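Local coordinates for protein glycerol dehydratase (Clostridium butyricum, PDB 1R9D) that is thought to act as a B12-independent lyase that dehydrates glycerol by glycyl-radical chemistry, at residues Gln663-Cys675 with Leu690-Asn702. Sequence-based numbering, arbitrary orientation.
Sequences QPLADGVSPSRGC and LDHFIASNGTLFN
The type II' beta turn Asp667-Ser670 sits against residues 699-702, where the chain enters strand 702-705, and Val669 N donates a 2.8 Å hydrogen bond to Leu700 O. This buried contact lies in the glycine-radical region and joins the loops that precede and follow helix 680-687, just where the second enters an outermost strand of a mixed sheet within this chain. At Gly668 phi is positive, and the bare CA comes within 3.4 Å of Leu700 O in a CA-H...O contact. Val669 projects from the turn toward 690-702: CB packs 3.6 Å from Leu690 CD1, CG1 meets Thr699 CB, and CG2 lies at the edge of the His692 ring and 4.0 Å from Phe701 CB. Phe701 extends away from its backbone N (chi1 -179°), which carries CD1 to Ser670 OG, in the ring plane at its edge, and CE1 to Pro671 CD. Val687 of helix 680-687 touches both Val669 and Phe701. Ser670 OG accepts from Asn702 N at 2.8 Å and donates to Asp667 O, which Ser670 N reaches from the opposite face of the carbonyl plane. Asn702 ND2 donates to the anti side of Asp667 OD1 at 3.0 Å, 31° out of the carboxylate plane.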
ATOM      1  N   GLN A 663       7.815  15.411 -41.185  1.00 28.19           N
ATOM      2  CA  GLN A 663       8.422  14.234 -41.803  1.00 28.99           C
ATOM      3  C   GLN A 663       8.939  13.250 -40.755  1.00 28.29           C
ATOM      4  O   GLN A 663       9.272  13.640 -39.641  1.00 27.97           O
ATOM      5  CB  GLN A 663       9.564  14.659 -42.732  1.00 30.48           C
ATOM      6  CG  GLN A 663       9.081  15.425 -43.956  1.00 33.64           C
ATOM      7  CD  GLN A 663       8.212  14.567 -44.847  1.00 36.32           C
ATOM      8  OE1 GLN A 663       8.682  13.594 -45.435  1.00 38.37           O
ATOM      9  NE2 GLN A 663       6.933  14.915 -44.945  1.00 37.78           N
ATOM     10  N   PRO A 664       9.003  11.957 -41.103  1.00 27.95           N
ATOM     11  CA  PRO A 664       9.484  10.938 -40.163  1.00 27.17           C
ATOM     12  C   PRO A 664      10.897  11.203 -39.669  1.00 27.06           C
ATOM     13  O   PRO A 664      11.695  11.836 -40.356  1.00 26.73           O
ATOM     14  CB  PRO A 664       9.428   9.653 -40.984  1.00 27.26           C
ATOM     15  CG  PRO A 664       8.310   9.913 -41.958  1.00 28.41           C
ATOM     16  CD  PRO A 664       8.574  11.340 -42.371  1.00 28.05           C
ATOM     17  N   LEU A 665      11.195  10.722 -38.469  1.00 26.33           N
ATOM     18  CA  LEU A 665      12.535  10.845 -37.919  1.00 26.07           C
ATOM     19  C   LEU A 665      13.215   9.544 -38.338  1.00 26.78           C
ATOM     20  O   LEU A 665      12.557   8.641 -38.860  1.00 26.54           O
ATOM     21  CB  LEU A 665      12.495  10.928 -36.391  1.00 25.11           C
ATOM     22  CG  LEU A 665      11.781  12.121 -35.759  1.00 24.95           C
ATOM     23  CD1 LEU A 665      11.890  12.026 -34.237  1.00 24.85           C
ATOM     24  CD2 LEU A 665      12.405  13.414 -36.257  1.00 24.79           C
ATOM     25  N   ALA A 666      14.521   9.446 -38.124  1.00 26.42           N
ATOM     26  CA  ALA A 666      15.257   8.235 -38.467  1.00 27.70           C
ATOM     27  C   ALA A 666      14.922   7.133 -37.460  1.00 28.60           C
ATOM     28  O   ALA A 666      14.546   7.419 -36.322  1.00 29.30           O
ATOM     29  CB  ALA A 666      16.757   8.512 -38.456  1.00 26.99           C
ATOM     30  N   ASP A 667      15.069   5.881 -37.885  1.00 28.83           N
ATOM     31  CA  ASP A 667      14.776   4.722 -37.040  1.00 29.51           C
ATOM     32  C   ASP A 667      16.011   4.200 -36.294  1.00 28.31           C
ATOM     33  O   ASP A 667      17.036   3.915 -36.907  1.00 28.64           O
ATOM     34  CB  ASP A 667      14.179   3.606 -37.906  1.00 31.40           C
ATOM     35  CG  ASP A 667      15.018   3.314 -39.144  1.00 34.42           C
ATOM     36  OD1 ASP A 667      15.618   2.222 -39.217  1.00 35.87           O
ATOM     37  OD2 ASP A 667      15.086   4.183 -40.044  1.00 36.37           O
ATOM     38  N   GLY A 668      15.906   4.079 -34.972  1.00 26.76           N
ATOM     39  CA  GLY A 668      17.020   3.587 -34.175  1.00 24.92           C
ATOM     40  C   GLY A 668      18.277   4.419 -34.368  1.00 24.45           C
ATOM     41  O   GLY A 668      18.225   5.644 -34.316  1.00 24.57           O
ATOM     42  N   VAL A 669      19.409   3.757 -34.584  1.00 23.91           N
ATOM     43  CA  VAL A 669      20.664   4.468 -34.804  1.00 23.22           C
ATOM     44  C   VAL A 669      21.049   4.419 -36.284  1.00 23.67           C
ATOM     45  O   VAL A 669      22.196   4.672 -36.647  1.00 24.31           O
ATOM     46  CB  VAL A 669      21.809   3.873 -33.948  1.00 22.01           C
ATOM     47  CG1 VAL A 669      21.503   4.098 -32.471  1.00 22.01           C
ATOM     48  CG2 VAL A 669      21.977   2.378 -34.244  1.00 23.48           C
ATOM     49  N   SER A 670      20.076   4.088 -37.134  1.00 24.12           N
ATOM     50  CA  SER A 670      20.306   3.999 -38.576  1.00 24.37           C
ATOM     51  C   SER A 670      20.395   5.392 -39.200  1.00 23.31           C
ATOM     52  O   SER A 670      19.754   6.328 -38.736  1.00 24.29           O
ATOM     53  CB  SER A 670      19.150   3.250 -39.258  1.00 25.88           C
ATOM     54  OG  SER A 670      18.814   2.054 -38.579  1.00 28.57           O
ATOM     55  N   PRO A 671      21.199   5.543 -40.265  1.00 23.82           N
ATOM     56  CA  PRO A 671      21.331   6.844 -40.931  1.00 24.00           C
ATOM     57  C   PRO A 671      19.970   7.266 -41.495  1.00 25.24           C
ATOM     58  O   PRO A 671      19.116   6.411 -41.747  1.00 25.70           O
ATOM     59  CB  PRO A 671      22.340   6.560 -42.043  1.00 23.80           C
ATOM     60  CG  PRO A 671      23.209   5.493 -41.443  1.00 23.66           C
ATOM     61  CD  PRO A 671      22.189   4.581 -40.781  1.00 23.03           C
ATOM     62  N   SER A 672      19.761   8.567 -41.679  1.00 25.35           N
ATOM     63  CA  SER A 672      18.499   9.065 -42.234  1.00 27.31           C
ATOM     64  C   SER A 672      18.368   8.609 -43.684  1.00 27.46           C
ATOM     65  O   SER A 672      19.366   8.380 -44.357  1.00 26.88           O
ATOM     66  CB  SER A 672      18.443  10.595 -42.179  1.00 28.13           C
ATOM     67  OG  SER A 672      18.365  11.065 -40.845  1.00 30.41           O
ATOM     68  N   ARG A 673      17.135   8.499 -44.162  1.00 28.03           N
ATOM     69  CA  ARG A 673      16.881   8.047 -45.527  1.00 30.18           C
ATOM     70  C   ARG A 673      17.664   8.821 -46.581  1.00 29.56           C
ATOM     71  O   ARG A 673      17.701  10.051 -46.559  1.00 29.80           O
ATOM     72  CB  ARG A 673      15.385   8.142 -45.849  1.00 31.34           C
ATOM     73  CG  ARG A 673      14.831   9.550 -45.786  1.00 32.97           C
ATOM     74  CD  ARG A 673      13.399   9.606 -46.294  1.00 35.15           C
ATOM     75  NE  ARG A 673      12.469   8.897 -45.417  1.00 35.60           N
ATOM     76  CZ  ARG A 673      11.147   8.948 -45.545  1.00 35.47           C
ATOM     77  NH1 ARG A 673      10.604   9.672 -46.514  1.00 35.37           N
ATOM     78  NH2 ARG A 673      10.370   8.291 -44.694  1.00 36.25           N
ATOM     79  N   GLY A 674      18.284   8.076 -47.494  1.00 30.42           N
ATOM     80  CA  GLY A 674      19.053   8.665 -48.579  1.00 30.95           C
ATOM     81  C   GLY A 674      20.322   9.405 -48.199  1.00 31.38           C
ATOM     82  O   GLY A 674      21.006   9.946 -49.072  1.00 31.05           O
ATOM     83  N   CYS A 675      20.651   9.431 -46.910  1.00 30.69           N
ATOM     84  CA  CYS A 675      21.847  10.132 -46.455  1.00 31.01           C
ATOM     85  C   CYS A 675      23.117   9.302 -46.535  1.00 30.14           C
ATOM     86  O   CYS A 675      24.210   9.851 -46.679  1.00 29.55           O
ATOM     87  CB  CYS A 675      21.647  10.638 -45.028  1.00 31.11           C
ATOM     88  SG  CYS A 675      20.525  12.047 -44.943  1.00 36.34           S
ATOM     89  N   LEU A 690      29.120   5.347 -32.256  1.00 24.03           N
ATOM     90  CA  LEU A 690      28.273   5.726 -31.131  1.00 23.00           C
ATOM     91  C   LEU A 690      28.673   4.880 -29.920  1.00 22.56           C
ATOM     92  O   LEU A 690      29.337   3.854 -30.068  1.00 23.31           O
ATOM     93  CB  LEU A 690      26.805   5.458 -31.464  1.00 23.93           C
ATOM     94  CG  LEU A 690      26.258   6.045 -32.765  1.00 23.47           C
ATOM     95  CD1 LEU A 690      24.840   5.509 -33.002  1.00 24.18           C
ATOM     96  CD2 LEU A 690      26.268   7.567 -32.694  1.00 24.99           C
ATOM     97  N   ASP A 691      28.275   5.311 -28.726  1.00 22.45           N
ATOM     98  CA  ASP A 691      28.580   4.558 -27.505  1.00 23.50           C
ATOM     99  C   ASP A 691      27.476   3.521 -27.277  1.00 23.75           C
ATOM    100  O   ASP A 691      26.441   3.822 -26.674  1.00 23.92           O
ATOM    101  CB  ASP A 691      28.656   5.499 -26.296  1.00 24.20           C
ATOM    102  CG  ASP A 691      29.110   4.791 -25.027  1.00 26.27           C
ATOM    103  OD1 ASP A 691      29.019   3.547 -24.968  1.00 25.55           O
ATOM    104  OD2 ASP A 691      29.550   5.482 -24.080  1.00 26.03           O
ATOM    105  N   HIS A 692      27.694   2.305 -27.767  1.00 23.20           N
ATOM    106  CA  HIS A 692      26.713   1.229 -27.623  1.00 24.12           C
ATOM    107  C   HIS A 692      26.777   0.539 -26.257  1.00 25.09           C
ATOM    108  O   HIS A 692      25.937  -0.308 -25.945  1.00 26.75           O
ATOM    109  CB  HIS A 692      26.924   0.193 -28.727  1.00 24.63           C
ATOM    110  CG  HIS A 692      26.628   0.707 -30.103  1.00 26.47           C
ATOM    111  ND1 HIS A 692      25.366   0.671 -30.656  1.00 27.46           N
ATOM    112  CD2 HIS A 692      27.433   1.268 -31.037  1.00 26.91           C
ATOM    113  CE1 HIS A 692      25.406   1.183 -31.874  1.00 27.48           C
ATOM    114  NE2 HIS A 692      26.648   1.552 -32.131  1.00 27.94           N
ATOM    115  N   PHE A 693      27.774   0.891 -25.449  1.00 23.81           N
ATOM    116  CA  PHE A 693      27.915   0.296 -24.123  1.00 23.80           C
ATOM    117  C   PHE A 693      27.011   0.978 -23.097  1.00 23.57           C
ATOM    118  O   PHE A 693      26.415   0.317 -22.250  1.00 24.49           O
ATOM    119  CB  PHE A 693      29.373   0.391 -23.630  1.00 23.95           C
ATOM    120  CG  PHE A 693      30.337  -0.491 -24.377  1.00 25.83           C
ATOM    121  CD1 PHE A 693      30.858  -0.099 -25.606  1.00 27.32           C
ATOM    122  CD2 PHE A 693      30.740  -1.713 -23.840  1.00 27.69           C
ATOM    123  CE1 PHE A 693      31.770  -0.907 -26.290  1.00 27.74           C
ATOM    124  CE2 PHE A 693      31.648  -2.530 -24.512  1.00 27.68           C
ATOM    125  CZ  PHE A 693      32.167  -2.127 -25.741  1.00 28.83           C
ATOM    126  N   ILE A 694      26.918   2.303 -23.171  1.00 23.72           N
ATOM    127  CA  ILE A 694      26.103   3.057 -22.218  1.00 23.90           C
ATOM    128  C   ILE A 694      24.609   2.844 -22.463  1.00 24.28           C
ATOM    129  O   ILE A 694      23.814   2.851 -21.523  1.00 23.71           O
ATOM    130  CB  ILE A 694      26.436   4.569 -22.274  1.00 24.39           C
ATOM    131  CG1 ILE A 694      25.843   5.273 -21.051  1.00 25.09           C
ATOM    132  CG2 ILE A 694      25.897   5.188 -23.557  1.00 23.00           C
ATOM    133  CD1 ILE A 694      26.293   6.718 -20.887  1.00 28.26           C
ATOM    134  N   ALA A 695      24.239   2.655 -23.727  1.00 23.61           N
ATOM    135  CA  ALA A 695      22.844   2.410 -24.095  1.00 25.10           C
ATOM    136  C   ALA A 695      22.571   0.919 -23.922  1.00 24.42           C
ATOM    137  O   ALA A 695      22.225   0.221 -24.877  1.00 26.68           O
ATOM    138  CB  ALA A 695      22.605   2.825 -25.546  1.00 24.44           C
ATOM    139  N   SER A 696      22.720   0.448 -22.686  1.00 24.17           N
ATOM    140  CA  SER A 696      22.542  -0.955 -22.345  1.00 23.48           C
ATOM    141  C   SER A 696      21.119  -1.493 -22.452  1.00 23.81           C
ATOM    142  O   SER A 696      20.902  -2.694 -22.303  1.00 23.56           O
ATOM    143  CB  SER A 696      23.104  -1.220 -20.943  1.00 23.03           C
ATOM    144  OG  SER A 696      22.671  -0.230 -20.029  1.00 23.06           O
ATOM    145  N   ASN A 697      20.149  -0.622 -22.700  1.00 22.76           N
ATOM    146  CA  ASN A 697      18.791  -1.106 -22.872  1.00 22.86           C
ATOM    147  C   ASN A 697      18.643  -1.453 -24.351  1.00 23.92           C
ATOM    148  O   ASN A 697      17.576  -1.869 -24.803  1.00 24.37           O
ATOM    149  CB  ASN A 697      17.758  -0.062 -22.454  1.00 21.67           C
ATOM    150  CG  ASN A 697      16.385  -0.673 -22.240  1.00 23.02           C
ATOM    151  OD1 ASN A 697      16.262  -1.705 -21.577  1.00 22.78           O
ATOM    152  ND2 ASN A 697      15.349  -0.042 -22.792  1.00 21.48           N
ATOM    153  N   GLY A 698      19.729  -1.265 -25.100  1.00 23.45           N
ATOM    154  CA  GLY A 698      19.741  -1.617 -26.510  1.00 23.80           C
ATOM    155  C   GLY A 698      19.671  -0.530 -27.571  1.00 23.46           C
ATOM    156  O   GLY A 698      19.058   0.513 -27.377  1.00 24.03           O
ATOM    157  N   THR A 699      20.322  -0.784 -28.701  1.00 23.30           N
ATOM    158  CA  THR A 699      20.299   0.147 -29.827  1.00 24.04           C
ATOM    159  C   THR A 699      19.891  -0.683 -31.036  1.00 24.26           C
ATOM    160  O   THR A 699      20.197  -1.873 -31.108  1.00 25.28           O
ATOM    161  CB  THR A 699      21.682   0.803 -30.080  1.00 23.76           C
ATOM    162  OG1 THR A 699      22.590  -0.167 -30.609  1.00 26.15           O
ATOM    163  CG2 THR A 699      22.250   1.367 -28.784  1.00 24.80           C
ATOM    164  N   LEU A 700      19.197  -0.062 -31.985  1.00 23.56           N
ATOM    165  CA  LEU A 700      18.712  -0.785 -33.155  1.00 24.37           C
ATOM    166  C   LEU A 700      19.229  -0.216 -34.477  1.00 22.26           C
ATOM    167  O   LEU A 700      19.085   0.975 -34.752  1.00 23.46           O
ATOM    168  CB  LEU A 700      17.181  -0.774 -33.135  1.00 24.85           C
ATOM    169  CG  LEU A 700      16.397  -1.590 -34.167  1.00 25.39           C
ATOM    170  CD1 LEU A 700      15.092  -2.037 -33.548  1.00 28.61           C
ATOM    171  CD2 LEU A 700      16.149  -0.757 -35.410  1.00 27.15           C
ATOM    172  N   PHE A 701      19.805  -1.087 -35.297  1.00 21.44           N
ATOM    173  CA  PHE A 701      20.357  -0.685 -36.585  1.00 22.33           C
ATOM    174  C   PHE A 701      19.705  -1.452 -37.743  1.00 22.62           C
ATOM    175  O   PHE A 701      19.824  -2.671 -37.830  1.00 21.54           O
ATOM    176  CB  PHE A 701      21.878  -0.905 -36.549  1.00 22.86           C
ATOM    177  CG  PHE A 701      22.599  -0.512 -37.814  1.00 23.97           C
ATOM    178  CD1 PHE A 701      22.088   0.469 -38.660  1.00 23.84           C
ATOM    179  CD2 PHE A 701      23.819  -1.102 -38.132  1.00 23.08           C
ATOM    180  CE1 PHE A 701      22.787   0.858 -39.811  1.00 23.57           C
ATOM    181  CE2 PHE A 701      24.529  -0.716 -39.281  1.00 24.07           C
ATOM    182  CZ  PHE A 701      24.009   0.263 -40.116  1.00 24.26           C
ATOM    183  N   ASN A 702      19.005  -0.724 -38.613  1.00 22.34           N
ATOM    184  CA  ASN A 702      18.326  -1.308 -39.776  1.00 24.16           C
ATOM    185  C   ASN A 702      19.096  -1.055 -41.064  1.00 24.64           C
ATOM    186  O   ASN A 702      19.583   0.053 -41.291  1.00 25.53           O
ATOM    187  CB  ASN A 702      16.948  -0.671 -40.000  1.00 24.69           C
ATOM    188  CG  ASN A 702      15.817  -1.404 -39.309  1.00 26.24           C
ATOM    189  OD1 ASN A 702      15.763  -2.635 -39.298  1.00 27.30           O
ATOM    190  ND2 ASN A 702      14.880  -0.639 -38.760  1.00 25.81           N
TER